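Local coordinates for ATP:cob(I)alamin adenosyltransferase (Salmonella enterica subsp. enterica serovar Livingstone, PDB 5CX7), which probably converts cob(I)alamin to adenosylcobalamin, the cofactor of propanediol dehydratase, and binds heme through the C-terminal domain studied here, at residues S59-V71 / L116-D130. Residues are numbered along the deposited sequence; the frame is centred on the assembly and turned at random.
Sequences SSELAPKKAWTAV and LIGGLGISGGSVEQD. With GOL (glycerol), chain B.
In a buried helix-on-sheet contact, helix 59-71 packs Ala63 and Ala67 on Gly119 and Gly121 of strand 116-123, an inner strand of the four-stranded antiparallel sheet in this HbpS-like domain. Helix and strand run nearly antiparallel, with Ala67 and Gly121 in register, and their closeness (axes 5.8 Å apart) depends on small residues. Gly119 and Gly121 bring no side chain to the helix side, so the helix backbone can come close: Ala63 O lies 3.6 Å from Gly121 CA. The methyls of the two alanines rest on the strand backbone; Ala67 CB lies 3.6 Å from Gly121 N. On the strand's other face Leu120 and Ile122 pack against helix 127-139, leaving the sheet between two helical layers. At the far end Val71 sets CG2 against the Gly118 carbonyl, while its CG1 meets Leu116 CD2 at 4.1 Å.

Polar groups gather where the strand turns into helix 127-139. Ser59 OG and Ser123 OG, on side chains short enough for the close approach, share a hydrogen bond of 2.9 Å. The Lys66 chain, extended beyond CG, passes along the strand to put its ammonium by Asp130, forming a salt bridge from NZ to OD2 of 3.0 Å. Gly105 O gives this ammonium another acceptor. Asp130 OD1 accepts from Gly125 N on its syn side, 24° out of the carboxylate plane, tying the glycine turn to the new helix. A glycerol, most likely a crystallisation additive, bridges this corner: its O1 accepts from Lys66 and donates to Asp130 OD2. Lys66 NZ also donates to Ile122 O, 2.9 Å away and in the carbonyl plane, at a C=O...N angle of 151°.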
loop_
_atom_site.group_PDB
_atom_site.type_symbol
_atom_site.label_atom_id
_atom_site.label_comp_id
_atom_site.label_asym_id
_atom_site.label_seq_id
_atom_site.Cartn_x
_atom_site.Cartn_y
_atom_site.Cartn_z
ATOM N N SER E 59 8.510 -16.227 -7.731
ATOM C CA SER E 59 8.046 -16.321 -9.116
ATOM C C SER E 59 6.555 -16.099 -9.340
ATOM O O SER E 59 6.155 -15.625 -10.410
ATOM C CB SER E 59 8.449 -17.727 -9.673
ATOM O OG SER E 59 9.860 -17.780 -9.566
ATOM N N SER E 60 5.744 -16.330 -8.310
ATOM C CA SER E 60 4.304 -15.939 -8.311
ATOM C C SER E 60 4.070 -14.445 -8.557
ATOM O O SER E 60 3.046 -14.059 -9.114
ATOM C CB SER E 60 3.572 -16.399 -7.040
ATOM O OG SER E 60 3.587 -17.825 -7.019
ATOM N N GLU E 61 5.013 -13.632 -8.137
ATOM C CA GLU E 61 4.934 -12.155 -8.329
ATOM C C GLU E 61 5.749 -11.744 -9.533
ATOM O O GLU E 61 5.275 -10.962 -10.338
ATOM C CB GLU E 61 5.423 -11.474 -7.028
ATOM C CG GLU E 61 5.401 -9.959 -7.076
ATOM C CD GLU E 61 5.480 -9.300 -5.714
ATOM O OE1 GLU E 61 5.461 -10.003 -4.657
ATOM O OE2 GLU E 61 5.635 -8.035 -5.673
ATOM N N LEU E 62 6.948 -12.343 -9.691
ATOM C CA LEU E 62 7.813 -11.939 -10.794
ATOM C C LEU E 62 7.307 -12.317 -12.198
ATOM O O LEU E 62 7.401 -11.486 -13.141
ATOM C CB LEU E 62 9.250 -12.516 -10.655
ATOM C CG LEU E 62 10.050 -12.025 -9.488
ATOM C CD1 LEU E 62 11.309 -12.805 -9.350
ATOM C CD2 LEU E 62 10.334 -10.516 -9.524
ATOM N N ALA E 63 6.705 -13.483 -12.352
ATOM C CA ALA E 63 6.222 -13.856 -13.717
ATOM C C ALA E 63 5.102 -12.908 -14.270
ATOM O O ALA E 63 5.250 -12.391 -15.393
ATOM C CB ALA E 63 5.820 -15.325 -13.817
ATOM N N PRO E 64 4.035 -12.611 -13.470
ATOM C CA PRO E 64 3.027 -11.706 -14.010
ATOM C C PRO E 64 3.580 -10.321 -14.207
ATOM O O PRO E 64 3.191 -9.609 -15.171
ATOM C CB PRO E 64 1.915 -11.698 -12.956
ATOM C CG PRO E 64 2.205 -12.910 -12.091
ATOM C CD PRO E 64 3.602 -13.294 -12.231
ATOM N N LYS E 65 4.455 -9.902 -13.322
ATOM C CA LYS E 65 5.131 -8.587 -13.536
ATOM C C LYS E 65 5.938 -8.516 -14.811
ATOM O O LYS E 65 5.973 -7.479 -15.495
ATOM C CB LYS E 65 5.984 -8.197 -12.320
ATOM C CG LYS E 65 5.065 -7.818 -11.122
ATOM C CD LYS E 65 5.882 -7.463 -9.928
ATOM C CE LYS E 65 4.914 -6.772 -8.880
ATOM N NZ LYS E 65 5.690 -6.268 -7.748
ATOM N N LYS E 66 6.704 -9.557 -15.084
ATOM C CA LYS E 66 7.422 -9.573 -16.372
ATOM C C LYS E 66 6.530 -9.433 -17.562
ATOM O O LYS E 66 6.850 -8.759 -18.560
ATOM C CB LYS E 66 8.296 -10.819 -16.484
ATOM C CG LYS E 66 9.483 -10.858 -15.586
ATOM C CD LYS E 66 10.337 -12.130 -15.851
ATOM C CE LYS E 66 11.302 -12.386 -14.700
ATOM N NZ LYS E 66 12.098 -13.626 -14.893
ATOM N N ALA E 67 5.410 -10.160 -17.541
ATOM C CA ALA E 67 4.483 -10.157 -18.632
ATOM C C ALA E 67 3.869 -8.801 -18.800
ATOM O O ALA E 67 3.783 -8.249 -19.938
ATOM C CB ALA E 67 3.416 -11.190 -18.412
ATOM N N TRP E 68 3.486 -8.204 -17.645
ATOM C CA TRP E 68 2.928 -6.860 -17.676
ATOM C C TRP E 68 3.932 -5.799 -18.170
ATOM O O TRP E 68 3.564 -4.941 -18.992
ATOM C CB TRP E 68 2.449 -6.451 -16.266
ATOM C CG TRP E 68 1.739 -5.152 -16.289
ATOM C CD1 TRP E 68 0.435 -4.950 -16.498
ATOM C CD2 TRP E 68 2.291 -3.880 -15.991
ATOM N NE1 TRP E 68 0.107 -3.605 -16.396
ATOM C CE2 TRP E 68 1.219 -2.920 -16.076
ATOM C CE3 TRP E 68 3.561 -3.432 -15.655
ATOM C CZ2 TRP E 68 1.395 -1.579 -15.813
ATOM C CZ3 TRP E 68 3.751 -2.044 -15.500
ATOM C CH2 TRP E 68 2.669 -1.165 -15.524
ATOM N N THR E 69 5.174 -5.898 -17.709
ATOM C CA THR E 69 6.228 -4.986 -18.141
ATOM C C THR E 69 6.378 -4.979 -19.674
ATOM O O THR E 69 6.585 -3.941 -20.279
ATOM C CB THR E 69 7.562 -5.398 -17.494
ATOM O OG1 THR E 69 7.483 -5.337 -16.059
ATOM C CG2 THR E 69 8.675 -4.517 -17.929
ATOM N N ALA E 70 6.420 -6.200 -20.238
ATOM C CA ALA E 70 6.585 -6.366 -21.650
ATOM C C ALA E 70 5.555 -5.535 -22.395
ATOM O O ALA E 70 5.882 -4.894 -23.413
ATOM C CB ALA E 70 6.525 -7.848 -22.052
ATOM N N VAL E 71 4.302 -5.606 -21.991
ATOM C CA VAL E 71 3.256 -4.847 -22.649
ATOM C C VAL E 71 3.329 -3.343 -22.302
ATOM O O VAL E 71 3.212 -2.465 -23.215
ATOM C CB VAL E 71 1.873 -5.454 -22.317
ATOM C CG1 VAL E 71 0.642 -4.543 -22.542
ATOM C CG2 VAL E 71 1.637 -6.788 -23.025
ATOM N N LEU E 116 0.530 -5.136 -31.157
ATOM C CA LEU E 116 0.858 -5.722 -29.867
ATOM C C LEU E 116 -0.340 -6.506 -29.377
ATOM O O LEU E 116 -1.448 -5.990 -29.215
ATOM C CB LEU E 116 1.183 -4.630 -28.851
ATOM C CG LEU E 116 1.497 -5.120 -27.414
ATOM C CD1 LEU E 116 2.800 -5.874 -27.422
ATOM C CD2 LEU E 116 1.557 -3.929 -26.470
ATOM N N ILE E 117 -0.140 -7.788 -29.063
ATOM C CA ILE E 117 -1.283 -8.621 -28.632
ATOM C C ILE E 117 -1.194 -9.153 -27.193
ATOM O O ILE E 117 -2.154 -9.768 -26.722
ATOM C CB ILE E 117 -1.558 -9.819 -29.626
ATOM C CG1 ILE E 117 -0.377 -10.786 -29.779
ATOM C CG2 ILE E 117 -1.912 -9.263 -31.026
ATOM C CD1 ILE E 117 -0.711 -12.039 -30.637
ATOM N N GLY E 118 -0.030 -9.030 -26.582
ATOM C CA GLY E 118 0.127 -9.555 -25.245
ATOM C C GLY E 118 1.560 -9.576 -24.819
ATOM O O GLY E 118 2.441 -9.066 -25.481
ATOM N N GLY E 119 1.732 -10.213 -23.676
ATOM C CA GLY E 119 2.974 -10.352 -22.992
ATOM C C GLY E 119 3.038 -11.691 -22.310
ATOM O O GLY E 119 2.051 -12.211 -21.799
ATOM N N LEU E 120 4.223 -12.273 -22.362
ATOM C CA LEU E 120 4.488 -13.556 -21.679
ATOM C C LEU E 120 5.591 -13.340 -20.674
ATOM O O LEU E 120 6.608 -12.767 -20.995
ATOM C CB LEU E 120 4.908 -14.630 -22.714
ATOM C CG LEU E 120 5.451 -15.929 -22.155
ATOM C CD1 LEU E 120 4.339 -16.753 -21.623
ATOM C CD2 LEU E 120 6.224 -16.716 -23.227
ATOM N N GLY E 121 5.432 -13.921 -19.507
ATOM C CA GLY E 121 6.425 -13.879 -18.471
ATOM C C GLY E 121 6.675 -15.192 -17.781
ATOM O O GLY E 121 5.758 -15.949 -17.501
ATOM N N ILE E 122 7.955 -15.486 -17.574
ATOM C CA ILE E 122 8.408 -16.707 -16.934
ATOM C C ILE E 122 9.340 -16.375 -15.795
ATOM O O ILE E 122 10.220 -15.557 -15.949
ATOM C CB ILE E 122 9.254 -17.610 -17.903
ATOM C CG1 ILE E 122 8.452 -17.929 -19.205
ATOM C CG2 ILE E 122 9.673 -18.870 -17.201
ATOM C CD1 ILE E 122 7.179 -18.781 -18.996
ATOM N N SER E 123 9.135 -17.040 -14.667
ATOM C CA SER E 123 10.024 -16.914 -13.579
ATOM C C SER E 123 10.117 -18.213 -12.840
ATOM O O SER E 123 9.148 -18.963 -12.702
ATOM C CB SER E 123 9.548 -15.789 -12.568
ATOM O OG SER E 123 10.513 -15.673 -11.508
ATOM N N GLY E 124 11.284 -18.445 -12.267
ATOM C CA GLY E 124 11.530 -19.649 -11.461
ATOM C C GLY E 124 12.875 -20.290 -11.637
ATOM O O GLY E 124 13.393 -20.969 -10.718
ATOM N N GLY E 125 13.476 -20.067 -12.792
ATOM C CA GLY E 125 14.849 -20.496 -13.035
ATOM C C GLY E 125 15.845 -19.369 -12.985
ATOM O O GLY E 125 15.629 -18.336 -12.316
ATOM N N SER E 126 17.022 -19.613 -13.550
ATOM C CA SER E 126 17.986 -18.546 -13.742
ATOM C C SER E 126 17.313 -17.633 -14.743
ATOM O O SER E 126 16.414 -18.096 -15.459
ATOM C CB SER E 126 19.363 -19.100 -14.256
ATOM O OG SER E 126 19.139 -19.734 -15.514
ATOM N N VAL E 127 17.821 -16.423 -14.907
ATOM C CA VAL E 127 17.357 -15.528 -15.900
ATOM C C VAL E 127 17.466 -16.166 -17.347
ATOM O O VAL E 127 16.544 -16.143 -18.108
ATOM C CB VAL E 127 18.092 -14.238 -15.859
ATOM C CG1 VAL E 127 17.693 -13.386 -17.053
ATOM C CG2 VAL E 127 17.759 -13.491 -14.529
ATOM N N GLU E 128 18.564 -16.850 -17.587
ATOM C CA GLU E 128 18.756 -17.566 -18.865
ATOM C C GLU E 128 17.715 -18.630 -19.073
ATOM O O GLU E 128 17.236 -18.834 -20.185
ATOM C CB GLU E 128 20.181 -18.149 -18.937
ATOM C CG GLU E 128 21.295 -17.106 -18.997
ATOM C CD GLU E 128 21.703 -16.498 -17.639
ATOM O OE1 GLU E 128 21.225 -16.915 -16.540
ATOM O OE2 GLU E 128 22.485 -15.537 -17.739
ATOM N N GLN E 129 17.439 -19.414 -18.058
ATOM C CA GLN E 129 16.437 -20.472 -18.175
ATOM C C GLN E 129 15.058 -19.909 -18.443
ATOM O O GLN E 129 14.311 -20.428 -19.255
ATOM C CB GLN E 129 16.394 -21.382 -16.958
ATOM C CG GLN E 129 17.579 -22.281 -16.827
ATOM C CD GLN E 129 17.620 -22.985 -15.485
ATOM O OE1 GLN E 129 17.211 -22.449 -14.429
ATOM N NE2 GLN E 129 18.095 -24.207 -15.501
ATOM N N ASP E 130 14.735 -18.801 -17.770
ATOM C CA ASP E 130 13.461 -18.172 -17.934
ATOM C C ASP E 130 13.281 -17.635 -19.353
ATOM O O ASP E 130 12.229 -17.841 -19.949
ATOM C CB ASP E 130 13.294 -16.975 -16.951
ATOM C CG ASP E 130 13.198 -17.349 -15.517
ATOM O OD1 ASP E 130 12.878 -18.490 -15.085
ATOM O OD2 ASP E 130 13.357 -16.381 -14.651
HETATM C C1 GOL B . 13.799 -14.801 -11.883
HETATM O O1 GOL B . 12.581 -14.916 -12.535
HETATM C C2 GOL B . 13.958 -15.775 -10.713
HETATM O O2 GOL B . 13.618 -17.134 -10.986
HETATM C C3 GOL B . 15.453 -15.600 -10.495
HETATM O O3 GOL B . 15.919 -16.606 -9.705
#